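PDB 3DB0: Lin2891 protein, which is a putative pyridoxamine 5'-phosphate oxidase that probably binds FMN, as its split-barrel relatives do. Local coordinates for residues Y34-H39 against E98-D103; L52-E57 against V114-V119. One frame throughout, in Å; residues are numbered along the deposited sequence.

Contact 1: Y34-H39 against E98-D103; sequences YMTFLH and ENISKD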
ATOM      1  N   TYR B  34     -13.452  -0.170  -0.646  1.00 22.45           N
ATOM      2  CA  TYR B  34     -12.054  -0.216  -0.269  1.00 23.41           C
ATOM      3  C   TYR B  34     -11.557   1.205  -0.185  1.00 24.86           C
ATOM      4  O   TYR B  34     -11.911   2.061  -0.995  1.00 26.66           O
ATOM      5  CB  TYR B  34     -11.183  -0.953  -1.262  1.00 24.67           C
ATOM      6  CG  TYR B  34     -11.229  -2.435  -1.124  1.00 18.01           C
ATOM      7  CD1 TYR B  34     -10.541  -3.070  -0.128  1.00 24.93           C
ATOM      8  CD2 TYR B  34     -12.016  -3.206  -1.965  1.00 29.92           C
ATOM      9  CE1 TYR B  34     -10.591  -4.429   0.003  1.00 23.33           C
ATOM     10  CE2 TYR B  34     -12.086  -4.588  -1.810  1.00 26.70           C
ATOM     11  CZ  TYR B  34     -11.379  -5.175  -0.855  1.00 21.77           C
ATOM     12  OH  TYR B  34     -11.443  -6.540  -0.669  1.00 21.78           O
HETATM   13  N   MSE B  35     -10.786   1.492   0.842  1.00 21.95           N
HETATM   14  CA  MSE B  35     -10.190   2.804   0.925  1.00 24.11           C
HETATM   15  C   MSE B  35      -9.013   2.868   1.908  1.00 23.90           C
HETATM   16  O   MSE B  35      -8.691   1.906   2.612  1.00 25.87           O
HETATM   17  CB  MSE B  35     -11.231   3.871   1.268  1.00 23.16           C
HETATM   18  CG  MSE B  35     -11.846   3.642   2.668  1.00 18.26           C
HETATM   19 SE   MSE B  35     -13.386   4.714   3.067  0.75 21.15          SE
HETATM   20  CE  MSE B  35     -14.584   3.798   1.778  1.00 25.84           C
ATOM     21  N   THR B  36      -8.370   4.026   1.892  1.00 25.59           N
ATOM     22  CA  THR B  36      -7.186   4.301   2.710  1.00 26.45           C
ATOM     23  C   THR B  36      -7.633   4.810   4.056  1.00 26.17           C
ATOM     24  O   THR B  36      -8.553   5.665   4.162  1.00 25.36           O
ATOM     25  CB  THR B  36      -6.248   5.307   2.014  1.00 30.86           C
ATOM     26  OG1 THR B  36      -5.901   4.750   0.763  1.00 34.72           O
ATOM     27  CG2 THR B  36      -4.928   5.593   2.813  1.00 27.33           C
ATOM     28  N   PHE B  37      -7.011   4.192   5.060  1.00 24.61           N
ATOM     29  CA  PHE B  37      -7.156   4.526   6.453  1.00 25.96           C
ATOM     30  C   PHE B  37      -5.835   4.935   7.082  1.00 27.48           C
ATOM     31  O   PHE B  37      -4.868   4.178   7.030  1.00 28.94           O
ATOM     32  CB  PHE B  37      -7.696   3.337   7.240  1.00 23.70           C
ATOM     33  CG  PHE B  37      -9.117   2.967   6.872  1.00 23.74           C
ATOM     34  CD1 PHE B  37     -10.209   3.595   7.491  1.00 34.82           C
ATOM     35  CD2 PHE B  37      -9.370   2.084   5.860  1.00 22.32           C
ATOM     36  CE1 PHE B  37     -11.508   3.274   7.146  1.00 21.88           C
ATOM     37  CE2 PHE B  37     -10.681   1.786   5.489  1.00 29.50           C
ATOM     38  CZ  PHE B  37     -11.741   2.384   6.131  1.00 23.07           C
ATOM     39  N   LEU B  38      -5.827   6.116   7.702  1.00 26.29           N
ATOM     40  CA  LEU B  38      -4.739   6.537   8.593  1.00 22.58           C
ATOM     41  C   LEU B  38      -5.253   6.264  10.014  1.00 23.58           C
ATOM     42  O   LEU B  38      -6.469   6.096  10.247  1.00 24.31           O
ATOM     43  CB  LEU B  38      -4.432   8.049   8.421  1.00 24.30           C
ATOM     44  CG  LEU B  38      -4.073   8.389   6.961  1.00 28.99           C
ATOM     45  CD1 LEU B  38      -3.551   9.789   6.728  1.00 27.85           C
ATOM     46  CD2 LEU B  38      -3.002   7.453   6.525  1.00 36.86           C
ATOM     47  N   HIS B  39      -4.367   6.189  10.995  1.00 24.95           N
ATOM     48  CA  HIS B  39      -4.826   6.059  12.368  1.00 23.71           C
ATOM     49  C   HIS B  39      -3.929   6.860  13.292  1.00 24.00           C
ATOM     50  O   HIS B  39      -2.806   7.206  12.991  1.00 24.63           O
ATOM     51  CB  HIS B  39      -4.809   4.596  12.808  1.00 25.67           C
ATOM     52  CG  HIS B  39      -3.430   4.067  12.951  1.00 25.92           C
ATOM     53  ND1 HIS B  39      -2.822   3.905  14.178  1.00 25.93           N
ATOM     54  CD2 HIS B  39      -2.477   3.830  12.018  1.00 24.95           C
ATOM     55  CE1 HIS B  39      -1.577   3.515  13.990  1.00 19.50           C
ATOM     56  NE2 HIS B  39      -1.344   3.465  12.689  1.00 25.82           N
ATOM     57  N   GLU B  98      -2.084  16.682   3.988  1.00 26.97           N
ATOM     58  CA  GLU B  98      -0.665  16.715   3.688  1.00 26.44           C
ATOM     59  C   GLU B  98      -0.075  15.316   3.632  1.00 28.96           C
ATOM     60  O   GLU B  98       0.825  15.040   2.841  1.00 29.19           O
ATOM     61  CB  GLU B  98       0.075  17.601   4.722  1.00 29.88           C
ATOM     62  CG  GLU B  98      -0.201  19.059   4.510  1.00 26.25           C
ATOM     63  CD  GLU B  98       0.336  19.959   5.596  1.00 33.38           C
ATOM     64  OE1 GLU B  98       1.137  19.493   6.432  1.00 45.27           O
ATOM     65  OE2 GLU B  98      -0.091  21.121   5.627  1.00 31.96           O
ATOM     66  N   ASN B  99      -0.581  14.418   4.462  0.50 29.09           N
ATOM     67  CA  ASN B  99      -0.085  13.043   4.436  0.50 30.24           C
ATOM     68  C   ASN B  99      -0.567  12.324   3.169  0.50 28.65           C
ATOM     69  O   ASN B  99       0.200  11.681   2.463  0.50 26.77           O
ATOM     70  CB  ASN B  99      -0.505  12.284   5.679  0.50 29.92           C
ATOM     71  CG  ASN B  99      -0.017  10.862   5.671  0.50 30.69           C
ATOM     72  OD1 ASN B  99      -0.208  10.121   4.695  0.50 29.64           O
ATOM     73  ND2 ASN B  99       0.609  10.460   6.761  0.50 29.51           N
ATOM     74  N   ILE B 100      -1.837  12.504   2.853  1.00 30.14           N
ATOM     75  CA  ILE B 100      -2.412  11.892   1.653  1.00 30.55           C
ATOM     76  C   ILE B 100      -1.778  12.387   0.332  1.00 31.12           C
ATOM     77  O   ILE B 100      -1.557  11.596  -0.584  1.00 33.81           O
ATOM     78  CB  ILE B 100      -3.938  12.184   1.590  1.00 33.41           C
ATOM     79  CG1 ILE B 100      -4.663  11.413   2.676  1.00 44.69           C
ATOM     80  CG2 ILE B 100      -4.536  11.783   0.275  1.00 46.54           C
ATOM     81  CD1 ILE B 100      -4.443   9.948   2.621  1.00 42.35           C
ATOM     82  N   SER B 101      -1.516  13.694   0.232  1.00 27.06           N
ATOM     83  CA  SER B 101      -1.057  14.346  -1.012  1.00 25.77           C
ATOM     84  C   SER B 101       0.435  14.596  -1.049  1.00 25.58           C
ATOM     85  O   SER B 101       0.940  15.383  -1.878  1.00 23.46           O
ATOM     86  CB  SER B 101      -1.767  15.710  -1.164  1.00 20.90           C
ATOM     87  OG  SER B 101      -1.363  16.623  -0.145  1.00 23.13           O
ATOM     88  N   LYS B 102       1.158  13.923  -0.161  1.00 27.27           N
ATOM     89  CA  LYS B 102       2.570  14.253   0.024  1.00 28.29           C
ATOM     90  C   LYS B 102       3.384  14.120  -1.270  1.00 24.38           C
ATOM     91  O   LYS B 102       4.274  14.909  -1.500  1.00 27.83           O
ATOM     92  CB  LYS B 102       3.216  13.470   1.163  1.00 30.29           C
ATOM     93  CG  LYS B 102       3.363  11.971   0.904  1.00 41.68           C
ATOM     94  CD  LYS B 102       4.291  11.325   1.951  1.00 46.81           C
ATOM     95  CE  LYS B 102       3.640  11.150   3.313  1.00 52.12           C
ATOM     96  NZ  LYS B 102       2.600  10.095   3.306  1.00 49.92           N
ATOM     97  N   ASP B 103       3.083  13.124  -2.097  1.00 26.17           N
ATOM     98  CA  ASP B 103       3.826  12.925  -3.346  1.00 24.93           C
ATOM     99  C   ASP B 103       3.731  14.131  -4.310  1.00 24.36           C
ATOM    100  O   ASP B 103       4.622  14.316  -5.154  1.00 29.92           O
ATOM    101  CB  ASP B 103       3.383  11.663  -4.083  1.00 26.36           C
ATOM    102  CG  ASP B 103       3.944  10.383  -3.477  1.00 32.59           C
ATOM    103  OD1 ASP B 103       4.740  10.442  -2.499  1.00 33.69           O
ATOM    104  OD2 ASP B 103       3.604   9.315  -4.038  1.00 36.93           O
TER

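Contact 2: L52-E57 against V114-V119; sequences LPKTEE and VVIKIV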
ATOM      1  N   LEU B  52     -19.395  13.297  -1.871  1.00 24.38           N
ATOM      2  CA  LEU B  52     -19.371  11.865  -2.167  1.00 24.29           C
ATOM      3  C   LEU B  52     -20.447  11.137  -1.400  1.00 22.99           C
ATOM      4  O   LEU B  52     -20.787  11.552  -0.331  1.00 23.76           O
ATOM      5  CB  LEU B  52     -18.030  11.275  -1.835  1.00 23.68           C
ATOM      6  CG  LEU B  52     -16.914  11.776  -2.780  1.00 29.25           C
ATOM      7  CD1 LEU B  52     -15.647  10.961  -2.624  1.00 28.43           C
ATOM      8  CD2 LEU B  52     -17.409  11.716  -4.197  1.00 30.25           C
ATOM      9  N   PRO B  53     -21.005  10.075  -1.974  1.00 26.51           N
ATOM     10  CA  PRO B  53     -22.005   9.261  -1.308  1.00 28.12           C
ATOM     11  C   PRO B  53     -21.553   8.756   0.081  1.00 26.60           C
ATOM     12  O   PRO B  53     -22.349   8.796   0.993  1.00 26.82           O
ATOM     13  CB  PRO B  53     -22.216   8.092  -2.275  1.00 29.45           C
ATOM     14  CG  PRO B  53     -21.927   8.677  -3.628  1.00 31.64           C
ATOM     15  CD  PRO B  53     -20.913   9.772  -3.420  1.00 29.04           C
ATOM     16  N   LYS B  54     -20.312   8.321   0.252  1.00 26.62           N
ATOM     17  CA  LYS B  54     -19.910   7.786   1.557  1.00 25.94           C
ATOM     18  C   LYS B  54     -19.951   8.853   2.634  1.00 24.77           C
ATOM     19  O   LYS B  54     -20.275   8.578   3.771  1.00 22.68           O
ATOM     20  CB  LYS B  54     -18.556   7.092   1.536  1.00 30.60           C
ATOM     21  CG  LYS B  54     -17.374   7.989   1.245  1.00 31.49           C
ATOM     22  CD  LYS B  54     -16.083   7.189   1.261  1.00 34.33           C
ATOM     23  CE  LYS B  54     -14.911   8.085   0.941  1.00 38.11           C
ATOM     24  NZ  LYS B  54     -13.731   7.360   0.390  1.00 36.28           N
ATOM     25  N   THR B  55     -19.697  10.103   2.256  1.00 23.00           N
ATOM     26  CA  THR B  55     -19.796  11.199   3.184  1.00 22.98           C
ATOM     27  C   THR B  55     -21.230  11.442   3.625  1.00 22.46           C
ATOM     28  O   THR B  55     -21.484  11.670   4.804  1.00 23.60           O
ATOM     29  CB  THR B  55     -19.289  12.511   2.558  1.00 22.98           C
ATOM     30  OG1 THR B  55     -17.919  12.332   2.191  1.00 26.67           O
ATOM     31  CG2 THR B  55     -19.472  13.684   3.540  1.00 23.40           C
ATOM     32  N   GLU B  56     -22.166  11.437   2.678  1.00 22.50           N
ATOM     33  CA  GLU B  56     -23.579  11.608   3.010  1.00 24.13           C
ATOM     34  C   GLU B  56     -24.127  10.423   3.796  1.00 22.32           C
ATOM     35  O   GLU B  56     -25.012  10.575   4.656  1.00 22.91           O
ATOM     36  CB  GLU B  56     -24.435  11.887   1.759  1.00 21.81           C
ATOM     37  CG  GLU B  56     -25.911  12.199   2.078  1.00 33.77           C
ATOM     38  CD  GLU B  56     -26.097  13.459   2.915  1.00 34.42           C
ATOM     39  OE1 GLU B  56     -25.178  14.296   2.952  1.00 35.03           O
ATOM     40  OE2 GLU B  56     -27.174  13.602   3.528  1.00 40.57           O
ATOM     41  N   GLU B  57     -23.630   9.228   3.497  1.00 20.37           N
ATOM     42  CA  GLU B  57     -24.070   8.061   4.230  1.00 20.68           C
ATOM     43  C   GLU B  57     -23.764   8.218   5.724  1.00 25.11           C
ATOM     44  O   GLU B  57     -24.630   8.004   6.588  1.00 24.63           O
ATOM     45  CB  GLU B  57     -23.432   6.796   3.663  1.00 21.89           C
ATOM     46  CG  GLU B  57     -24.062   6.392   2.358  1.00 19.68           C
ATOM     47  CD  GLU B  57     -23.164   5.500   1.527  1.00 22.26           C
ATOM     48  OE1 GLU B  57     -22.262   4.921   2.107  1.00 22.14           O
ATOM     49  OE2 GLU B  57     -23.330   5.407   0.289  1.00 20.23           O
ATOM     50  N   VAL B 114     -12.612  16.423   2.820  0.50 24.30           N
ATOM     51  CA  VAL B 114     -13.147  16.188   4.143  0.50 23.77           C
ATOM     52  C   VAL B 114     -12.501  14.935   4.667  0.50 24.04           C
ATOM     53  O   VAL B 114     -11.887  14.164   3.919  0.50 21.68           O
ATOM     54  CB  VAL B 114     -14.674  16.039   4.143  0.50 22.73           C
ATOM     55  CG1 VAL B 114     -15.318  17.304   3.611  0.50 24.82           C
ATOM     56  CG2 VAL B 114     -15.095  14.794   3.353  0.50 22.09           C
ATOM     57  N   VAL B 115     -12.614  14.774   5.977  1.00 23.44           N
ATOM     58  CA  VAL B 115     -12.049  13.636   6.652  1.00 22.58           C
ATOM     59  C   VAL B 115     -13.134  12.971   7.503  1.00 22.66           C
ATOM     60  O   VAL B 115     -13.854  13.654   8.246  1.00 20.35           O
ATOM     61  CB  VAL B 115     -10.816  14.033   7.507  1.00 23.21           C
ATOM     62  CG1 VAL B 115     -10.313  12.831   8.434  1.00 21.96           C
ATOM     63  CG2 VAL B 115      -9.663  14.614   6.602  1.00 21.87           C
ATOM     64  N   ILE B 116     -13.281  11.669   7.283  1.00 23.01           N
ATOM     65  CA  ILE B 116     -14.126  10.807   8.080  1.00 26.40           C
ATOM     66  C   ILE B 116     -13.313  10.231   9.217  1.00 25.68           C
ATOM     67  O   ILE B 116     -12.314   9.504   9.040  1.00 21.88           O
ATOM     68  CB  ILE B 116     -14.800   9.699   7.264  1.00 27.41           C
ATOM     69  CG1 ILE B 116     -15.617  10.354   6.145  1.00 25.65           C
ATOM     70  CG2 ILE B 116     -15.694   8.826   8.209  1.00 21.73           C
ATOM     71  CD1 ILE B 116     -16.100   9.430   5.007  1.00 23.90           C
ATOM     72  N   LYS B 117     -13.761  10.591  10.417  1.00 24.59           N
ATOM     73  CA  LYS B 117     -13.149  10.134  11.659  1.00 24.48           C
ATOM     74  C   LYS B 117     -13.942   8.960  12.121  1.00 24.99           C
ATOM     75  O   LYS B 117     -15.174   9.000  12.111  1.00 22.82           O
ATOM     76  CB  LYS B 117     -13.209  11.226  12.730  1.00 24.07           C
ATOM     77  CG  LYS B 117     -12.649  10.806  14.108  1.00 29.98           C
ATOM     78  CD  LYS B 117     -13.015  11.833  15.224  1.00 26.90           C
ATOM     79  CE  LYS B 117     -12.207  11.557  16.434  1.00 39.03           C
ATOM     80  NZ  LYS B 117     -12.483  12.497  17.572  1.00 36.98           N
ATOM     81  N   ILE B 118     -13.257   7.893  12.495  1.00 23.12           N
ATOM     82  CA  ILE B 118     -13.964   6.724  13.017  1.00 24.67           C
ATOM     83  C   ILE B 118     -13.478   6.388  14.406  1.00 22.63           C
ATOM     84  O   ILE B 118     -12.305   6.008  14.609  1.00 23.51           O
ATOM     85  CB  ILE B 118     -13.847   5.493  12.089  1.00 24.32           C
ATOM     86  CG1 ILE B 118     -14.426   5.827  10.705  1.00 23.43           C
ATOM     87  CG2 ILE B 118     -14.508   4.262  12.728  1.00 22.46           C
ATOM     88  CD1 ILE B 118     -13.900   4.989   9.609  1.00 29.93           C
ATOM     89  N   VAL B 119     -14.416   6.476  15.350  1.00 22.92           N
ATOM     90  CA  VAL B 119     -14.182   6.141  16.755  1.00 24.35           C
ATOM     91  C   VAL B 119     -14.639   4.705  17.015  1.00 22.53           C
ATOM     92  O   VAL B 119     -15.810   4.376  16.940  1.00 25.36           O
ATOM     93  CB  VAL B 119     -14.855   7.185  17.746  1.00 25.46           C
ATOM     94  CG1 VAL B 119     -14.712   6.754  19.229  1.00 22.00           C
ATOM     95  CG2 VAL B 119     -14.244   8.543  17.545  1.00 23.69           C
TER

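Contact 1: Y34-H39 against E98-D103
The side-chain amide of Asn99 presents one face to Leu38. Leu38 CD1 sits almost straight above the middle of that face, 3.8 Å from Asn99 CG. The same methyl is 3.9 Å from Asn99 OD1, a van der Waals contact. The opposite face is visited by Lys102, whose NZ lies beneath the oxygen and makes a weak hydrogen bond to Asn99 OD1 at 3.1 Å. Asn99 was modelled in two conformers, and this packing describes one of them. Lys102 NZ also bonds to the backbone O of Asn99 at 3.0 Å, tilted 26° from the carbonyl plane. It thus reaches back over the last turn of helix 90-100. Beside the amide, Leu38 CD1 also packs on Ile100 CD1 at 4.2 Å. Leu38 CG stands anti to its carbonyl carbon (chi1 -57°), and the extended second torsion carries CD1 toward the helix. Thr36 CG2 adds a looser touch on Ile100 CD1 at 4.4 Å. No hydrogen bond crosses this small, mostly apolar contact. It joins the C-terminal end of helix 90-100 to the face of strand 29-40 that carries Thr36 and Leu38. That strand is paired in the barrel sheet: Leu38 bonds with Tyr45 of strand 43-49 and Met35 with Gly20 of strand 19-26. On the helix side, Ile100 also packs on Trp104 of the second subunit.

Contact 2: L52-E57 against V114-V119
Lys54 and Thr55 lay the first turn of helix 53-60 against Val114 and Ile116 of strand 113-126, a helix-on-strand packing on the closed antiparallel barrel, consistent with the split-barrel fold of FMN-binding proteins. The short axes run 10.0 Å apart at 46°. Leu52 holds the N-cap position, and its backbone O takes weak hydrogen bonds from Thr55 N and Glu56 N. Pro53 opens the helix, and its O accepts a bond from Glu57 N at 2.8 Å. The aliphatic part of Lys54 runs past Ile116 CD1, closest at CG, 4.2 Å away. The chain is extended, and NZ bonds to the backbone O of Asp103 of the second subunit. Thr55 comes next and meets Val114 at an oblique angle. Its OG1 is placed beside the backbone N (chi1 -60°) and is 3.9 Å from Val114 CG2. That buried oxygen is satisfied by Ser48 OG and Gly49 O, so the valine methyl merely packs against it. Glu56 forms salt bridges with Arg59 and Arg60. Glu57 does so with Arg33 and also bonds to Ser24, tying the helix to strands 29-40 and 19-26. Val114 and Ile116 are themselves held by backbone bonds to strand 43-49. The far tip of Ile116, its CD1, reaches both helix residues and ends 4.4 Å from Thr55 OG1.

Contacts 1 and 2 have centres about 14 Å apart and attach two different helices to the same sheet. They touch directly. Met35 CE of 34-39 packs on Lys54 CD of 52-57 at 3.7 Å, and Phe37 CE1 meets Ile118 CD1 of 114-119 at 3.8 Å. Segment 34-39 thus offers Thr36 and Leu38 to helix 90-100, while Met35 and Phe37 touch the segments of contact 2. The chain also links them, since strand 113-126 follows helix 90-100. Asp103 of the second subunit bonds through OD2 to Thr36 N and through its backbone O to Lys54 NZ. The two contacts therefore border the same subunit interface.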